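Local structure of PPC domain-containing protein (2DT4) at residues T45-I51 against L106-F112; M1-M5 against W138-K142. The protein is of unknown function but belongs to the plant- and prokaryote-conserved (PPC) family, whose domain also occurs in plant DNA-binding proteins. The contacts are given in a common frame with arbitrary orientation. Numbering follows the deposited sequence.

Contact 1 is mostly buried. Contact 2 lies farther out, where the two chain termini meet, and is only partly buried. Their centres are about 31 Å apart, on opposite sides of the chain's centre, and they do not touch. They share no strand: contact 1 joins the corner between strands 38-46 and 49-55 to strand 106-111, whereas contact 2 joins two terminal loops. In sequence, contact 1 is nested inside the loop that contact 2 closes. Backbone hydrogen bonds and a salt bridge hold contact 1. Contact 2 has no hydrogen bond between its segments and relies on Val2 packing on Leu141 and Glu139. Both lie near subunit interfaces of the trimer.

Contact 1. Residues T45-I51 against L106-F112; sequences TLKNPKI and LVEGEVF
Strand 106-111 is an edge strand, within this chain, of the antiparallel sheet 60-65, 49-55, 106-111. The corner at Lys47-Asn48 (Asn48 phi 47°) links it to strand 38-46 of the larger sheet. Residues 45-47 pair with 110-112, and 49-51 with 106-109. Leu46-Val111 and Ile51-Leu106 are non-hydrogen-bonded pairs, Lys47-Glu110 and Lys50-Glu108 hydrogen-bonded, with a beta bulge between Lys47 and Lys50. Backbone hydrogen bonds run Phe112 N–Thr45 O, Lys47 N–Glu110 O, Lys50 N–Glu108 O (each 2.8 Å) and, weakly, Glu110 N–Lys47 O (3.4 Å). Lys50 O accepts from Val107 N (2.9 Å) and weakly from Glu108 N (3.3 Å), a classic beta bulge.

Leu46 (mt) puts CD1 4.2 Å from Leu106 CD1 (Leu106 tp) and CD2 4.2 Å from Val111 CG2. Lys50 (mtt) runs extended until chi4 (93°); its NZ forms a salt bridge with Glu108 OE2 (2.9 Å, weak hydrogen bond; Glu108 chi1 p). Extended Lys47 (mttt) salt-bridges Glu56 of the second subunit, its NZ 3.8 Å from Phe112 CD1. Phe112 (t, chi2 56°) has CB 3.9 Å from Thr45 CG2, its ring edge-to-face with Tyr133 of that subunit. The chemistry separates an aliphatic face (Leu46, Ile51, Leu106, Val111) from a charged one (Lys47, Lys50, Glu108, Glu110) reaching the trimer interface.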
loop_
_atom_site.group_PDB
_atom_site.type_symbol
_atom_site.label_atom_id
_atom_site.label_comp_id
_atom_site.label_asym_id
_atom_site.label_seq_id
_atom_site.Cartn_x
_atom_site.Cartn_y
_atom_site.Cartn_z
ATOM N N THR A 45 0.314 14.408 -2.428
ATOM C CA THR A 45 -0.873 15.182 -2.823
ATOM C C THR A 45 -0.860 15.369 -4.334
ATOM O O THR A 45 0.165 15.740 -4.924
ATOM C CB THR A 45 -0.861 16.540 -2.142
ATOM O OG1 THR A 45 -1.323 16.388 -0.792
ATOM C CG2 THR A 45 -1.893 17.463 -2.737
ATOM N N LEU A 46 -1.999 15.110 -4.964
ATOM C CA LEU A 46 -2.194 15.386 -6.385
ATOM C C LEU A 46 -3.188 16.499 -6.593
ATOM O O LEU A 46 -4.104 16.697 -5.788
ATOM C CB LEU A 46 -2.701 14.126 -7.104
ATOM C CG LEU A 46 -1.785 12.900 -7.035
ATOM C CD1 LEU A 46 -2.485 11.722 -7.768
ATOM C CD2 LEU A 46 -0.378 13.172 -7.543
ATOM N N LYS A 47 -3.038 17.208 -7.713
ATOM C CA LYS A 47 -3.990 18.245 -8.116
ATOM C C LYS A 47 -4.735 17.840 -9.372
ATOM O O LYS A 47 -4.140 17.329 -10.321
ATOM C CB LYS A 47 -3.235 19.553 -8.349
ATOM C CG LYS A 47 -2.728 20.164 -7.036
ATOM C CD LYS A 47 -2.114 21.552 -7.153
ATOM C CE LYS A 47 -1.681 22.069 -5.795
ATOM N NZ LYS A 47 -1.043 23.435 -5.871
ATOM N N ASN A 48 -6.055 18.067 -9.360
ATOM C CA ASN A 48 -6.936 17.670 -10.441
ATOM C C ASN A 48 -6.715 16.231 -10.937
ATOM O O ASN A 48 -6.585 16.010 -12.160
ATOM C CB ASN A 48 -6.819 18.658 -11.586
ATOM C CG ASN A 48 -6.825 20.106 -11.106
ATOM O OD1 ASN A 48 -7.741 20.555 -10.421
ATOM N ND2 ASN A 48 -5.770 20.847 -11.462
ATOM N N PRO A 49 -6.665 15.256 -10.019
ATOM C CA PRO A 49 -6.464 13.869 -10.446
ATOM C C PRO A 49 -7.665 13.350 -11.230
ATOM O O PRO A 49 -8.804 13.697 -10.950
ATOM C CB PRO A 49 -6.248 13.114 -9.135
ATOM C CG PRO A 49 -6.993 13.910 -8.119
ATOM C CD PRO A 49 -6.802 15.328 -8.551
ATOM N N LYS A 50 -7.380 12.526 -12.222
ATOM C CA LYS A 50 -8.426 11.800 -12.938
ATOM C C LYS A 50 -8.320 10.342 -12.556
ATOM O O LYS A 50 -7.230 9.763 -12.650
ATOM C CB LYS A 50 -8.289 11.953 -14.445
ATOM C CG LYS A 50 -8.372 13.389 -14.897
ATOM C CD LYS A 50 -8.452 13.504 -16.399
ATOM C CE LYS A 50 -8.716 14.936 -16.801
ATOM N NZ LYS A 50 -7.474 15.660 -17.053
ATOM N N ILE A 51 -9.456 9.755 -12.155
ATOM C CA ILE A 51 -9.504 8.339 -11.783
ATOM C C ILE A 51 -10.425 7.600 -12.751
ATOM O O ILE A 51 -11.262 8.208 -13.405
ATOM C CB ILE A 51 -9.937 8.150 -10.293
ATOM C CG1 ILE A 51 -11.275 8.837 -10.029
ATOM C CG2 ILE A 51 -8.817 8.618 -9.374
ATOM C CD1 ILE A 51 -11.863 8.593 -8.640
ATOM N N LEU A 106 -5.614 5.094 -11.548
ATOM C CA LEU A 106 -5.107 6.430 -11.801
ATOM C C LEU A 106 -4.953 6.628 -13.303
ATOM O O LEU A 106 -4.188 5.936 -13.945
ATOM C CB LEU A 106 -3.758 6.668 -11.127
ATOM C CG LEU A 106 -3.202 8.075 -11.317
ATOM C CD1 LEU A 106 -4.097 9.154 -10.714
ATOM C CD2 LEU A 106 -1.797 8.139 -10.743
ATOM N N VAL A 107 -5.716 7.568 -13.841
ATOM C CA VAL A 107 -5.662 7.926 -15.254
ATOM C C VAL A 107 -4.597 8.994 -15.478
ATOM O O VAL A 107 -3.772 8.858 -16.387
ATOM C CB VAL A 107 -7.041 8.407 -15.763
ATOM C CG1 VAL A 107 -6.925 8.918 -17.224
ATOM C CG2 VAL A 107 -8.020 7.264 -15.656
ATOM N N GLU A 108 -4.597 10.033 -14.642
ATOM C CA GLU A 108 -3.514 11.029 -14.625
ATOM C C GLU A 108 -3.599 11.862 -13.369
ATOM O O GLU A 108 -4.668 11.957 -12.770
ATOM C CB GLU A 108 -3.578 11.941 -15.852
ATOM C CG GLU A 108 -4.838 12.750 -15.960
ATOM C CD GLU A 108 -4.797 13.785 -17.097
ATOM O OE1 GLU A 108 -4.867 13.395 -18.266
ATOM O OE2 GLU A 108 -4.691 14.987 -16.821
ATOM N N GLY A 109 -2.493 12.502 -12.986
ATOM C CA GLY A 109 -2.554 13.357 -11.816
ATOM C C GLY A 109 -1.324 14.238 -11.743
ATOM O O GLY A 109 -0.177 13.770 -11.816
ATOM N N GLU A 110 -1.593 15.517 -11.537
ATOM C CA GLU A 110 -0.503 16.483 -11.424
ATOM C C GLU A 110 0.052 16.404 -10.002
ATOM O O GLU A 110 -0.687 16.487 -9.019
ATOM C CB GLU A 110 -1.013 17.897 -11.724
ATOM C CG GLU A 110 0.076 18.915 -11.622
ATOM C CD GLU A 110 -0.443 20.317 -11.869
ATOM O OE1 GLU A 110 -1.163 20.509 -12.865
ATOM O OE2 GLU A 110 -0.164 21.190 -11.031
ATOM N N VAL A 111 1.356 16.266 -9.890
ATOM C CA VAL A 111 1.991 16.193 -8.566
ATOM C C VAL A 111 2.197 17.512 -7.836
ATOM O O VAL A 111 2.887 18.367 -8.386
ATOM C CB VAL A 111 3.410 15.621 -8.706
ATOM C CG1 VAL A 111 4.232 15.745 -7.401
ATOM C CG2 VAL A 111 3.351 14.183 -9.206
ATOM N N PHE A 112 1.707 17.476 -6.566
ATOM C CA PHE A 112 2.124 18.641 -5.757
ATOM C C PHE A 112 3.343 18.128 -5.036
ATOM O O PHE A 112 4.430 18.639 -5.189
ATOM C CB PHE A 112 0.948 19.130 -4.837
ATOM C CG PHE A 112 1.321 20.242 -3.898
ATOM C CD1 PHE A 112 1.865 21.435 -4.390
ATOM C CD2 PHE A 112 1.186 20.074 -2.535
ATOM C CE1 PHE A 112 2.233 22.459 -3.504
ATOM C CE2 PHE A 112 1.555 21.089 -1.654
ATOM C CZ PHE A 112 2.087 22.279 -2.149
HETATM O O HOH W 1 -3.722 19.667 -13.219
HETATM O O HOH W 2 -4.161 16.316 -13.265
#

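Contact 2. Residues M1-M5 against W138-K142; sequences MVTGM and WEELK
This is a small, mainly apolar contact between the terminal loops: residues 1-5 lead into strand 5-16, while the loop after strand 127-128 contains residues 138-142. Neither segment has regular secondary structure here, and no hydrogen bond joins them. The closest CA pair is Val2-Leu141, at 5.9 Å; the buried area is 226 Å².

Val2 is extended (phi/psi -76/127°), with chi1 t and its CA-to-CB bond toward the other segment. Its CG1 lies 3.9 Å from Leu141 CD1, and its CG2 lies 3.4 Å from Glu139 CD, whose side chain is extended (t, t). Leu141 (t, p) brings CD1 to 3.4 Å from Val2 O and CD2 to 3.8 Å from Thr3 O. Gly4 has positive phi (74°), and a CB there would sit tightly against Leu141 CD2. The CA-to-CB bond of Thr3 (chi1 p) points away. Its OG1 accepts from Met5 N at 3.2 Å, an ST turn, and also bonds to Glu124.

The third subunit packs against this contact. Met5 pairs antiparallel with a strand of it, so the sheet continues across the interface, and Leu141 packs on its Phe29. The two termini therefore meet by van der Waals packing, while hydrogen bonds run within the N-terminal turn, to Glu124, and between Leu141 O and Tyr25 OH of the third subunit.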
loop_
_atom_site.group_PDB
_atom_site.type_symbol
_atom_site.label_atom_id
_atom_site.label_comp_id
_atom_site.label_asym_id
_atom_site.label_seq_id
_atom_site.Cartn_x
_atom_site.Cartn_y
_atom_site.Cartn_z
ATOM N N MET A 1 7.152 -20.986 -19.242
ATOM C CA MET A 1 6.076 -21.130 -18.227
ATOM C C MET A 1 6.141 -19.964 -17.248
ATOM O O MET A 1 7.234 -19.655 -16.760
ATOM C CB MET A 1 6.021 -22.502 -17.601
ATOM C CG MET A 1 6.290 -22.719 -16.149
ATOM S SD MET A 1 5.988 -24.287 -15.427
ATOM C CE MET A 1 6.967 -24.128 -13.911
ATOM N N VAL A 2 4.998 -19.483 -16.839
ATOM C CA VAL A 2 4.954 -18.405 -15.852
ATOM C C VAL A 2 5.261 -18.974 -14.464
ATOM O O VAL A 2 4.641 -19.936 -14.036
ATOM C CB VAL A 2 3.574 -17.728 -15.886
ATOM C CG1 VAL A 2 3.472 -16.628 -14.827
ATOM C CG2 VAL A 2 3.324 -17.155 -17.268
ATOM N N THR A 3 6.230 -18.400 -13.768
ATOM C CA THR A 3 6.427 -18.724 -12.357
ATOM C C THR A 3 6.100 -17.583 -11.418
ATOM O O THR A 3 5.889 -17.818 -10.257
ATOM C CB THR A 3 7.860 -19.178 -12.059
ATOM O OG1 THR A 3 8.779 -18.071 -12.131
ATOM C CG2 THR A 3 8.355 -20.160 -13.124
ATOM N N GLY A 4 6.140 -16.352 -11.905
ATOM C CA GLY A 4 5.897 -15.212 -11.072
ATOM C C GLY A 4 7.027 -14.861 -10.132
ATOM O O GLY A 4 6.859 -13.939 -9.342
ATOM N N MET A 5 8.164 -15.567 -10.206
ATOM C CA MET A 5 9.255 -15.350 -9.258
ATOM C C MET A 5 10.356 -14.493 -9.913
ATOM O O MET A 5 10.771 -14.716 -11.073
ATOM C CB MET A 5 9.812 -16.674 -8.717
ATOM C CG MET A 5 10.973 -16.473 -7.774
ATOM S SD MET A 5 11.755 -17.950 -7.061
ATOM C CE MET A 5 10.833 -18.296 -6.438
ATOM N N TRP A 138 -0.824 -9.248 -18.103
ATOM C CA TRP A 138 0.201 -10.279 -18.110
ATOM C C TRP A 138 -0.440 -11.658 -18.285
ATOM O O TRP A 138 -1.614 -11.839 -17.971
ATOM C CB TRP A 138 0.916 -10.324 -16.749
ATOM C CG TRP A 138 1.410 -8.993 -16.251
ATOM C CD1 TRP A 138 1.858 -7.953 -16.976
ATOM C CD2 TRP A 138 1.450 -8.587 -14.887
ATOM N NE1 TRP A 138 2.190 -6.907 -16.149
ATOM C CE2 TRP A 138 1.953 -7.283 -14.854
ATOM C CE3 TRP A 138 1.135 -9.213 -13.681
ATOM C CZ2 TRP A 138 2.135 -6.580 -13.659
ATOM C CZ3 TRP A 138 1.274 -8.508 -12.502
ATOM C CH2 TRP A 138 1.799 -7.210 -12.498
ATOM N N GLU A 139 0.396 -12.631 -18.621
ATOM C CA GLU A 139 -0.082 -14.026 -18.665
ATOM C C GLU A 139 -0.278 -14.393 -17.205
ATOM O O GLU A 139 0.570 -14.085 -16.360
ATOM C CB GLU A 139 0.958 -14.931 -19.341
ATOM C CG GLU A 139 0.455 -16.348 -19.508
ATOM C CD GLU A 139 1.489 -17.283 -20.111
ATOM O OE1 GLU A 139 1.282 -18.515 -19.994
ATOM O OE2 GLU A 139 2.510 -16.789 -20.640
ATOM N N GLU A 140 -1.424 -14.980 -16.894
ATOM C CA GLU A 140 -1.756 -15.328 -15.522
ATOM C C GLU A 140 -0.882 -16.439 -14.980
ATOM O O GLU A 140 -0.299 -17.249 -15.741
ATOM C CB GLU A 140 -3.212 -15.751 -15.448
ATOM C CG GLU A 140 -3.502 -17.123 -16.061
ATOM C CD GLU A 140 -4.989 -17.382 -16.220
ATOM O OE1 GLU A 140 -5.367 -18.556 -16.383
ATOM O OE2 GLU A 140 -5.778 -16.425 -16.180
ATOM N N LEU A 141 -0.853 -16.503 -13.644
ATOM C CA LEU A 141 -0.129 -17.558 -12.938
ATOM C C LEU A 141 -1.192 -18.571 -12.496
ATOM O O LEU A 141 -1.938 -18.357 -11.547
ATOM C CB LEU A 141 0.695 -17.036 -11.762
ATOM C CG LEU A 141 1.413 -18.088 -10.910
ATOM C CD1 LEU A 141 2.415 -18.849 -11.758
ATOM C CD2 LEU A 141 2.120 -17.462 -9.747
ATOM N N LYS A 142 -1.285 -19.678 -13.234
ATOM C CA LYS A 142 -2.307 -20.680 -12.954
ATOM C C LYS A 142 -1.662 -21.714 -12.046
ATOM O O LYS A 142 -0.646 -22.301 -12.417
ATOM C CB LYS A 142 -2.757 -21.326 -14.271
ATOM C CG LYS A 142 -3.866 -22.372 -14.089
ATOM C CD LYS A 142 -5.227 -21.729 -14.102
ATOM C CE LYS A 142 -6.355 -22.737 -14.248
ATOM N NZ LYS A 142 -7.615 -22.017 -13.878
#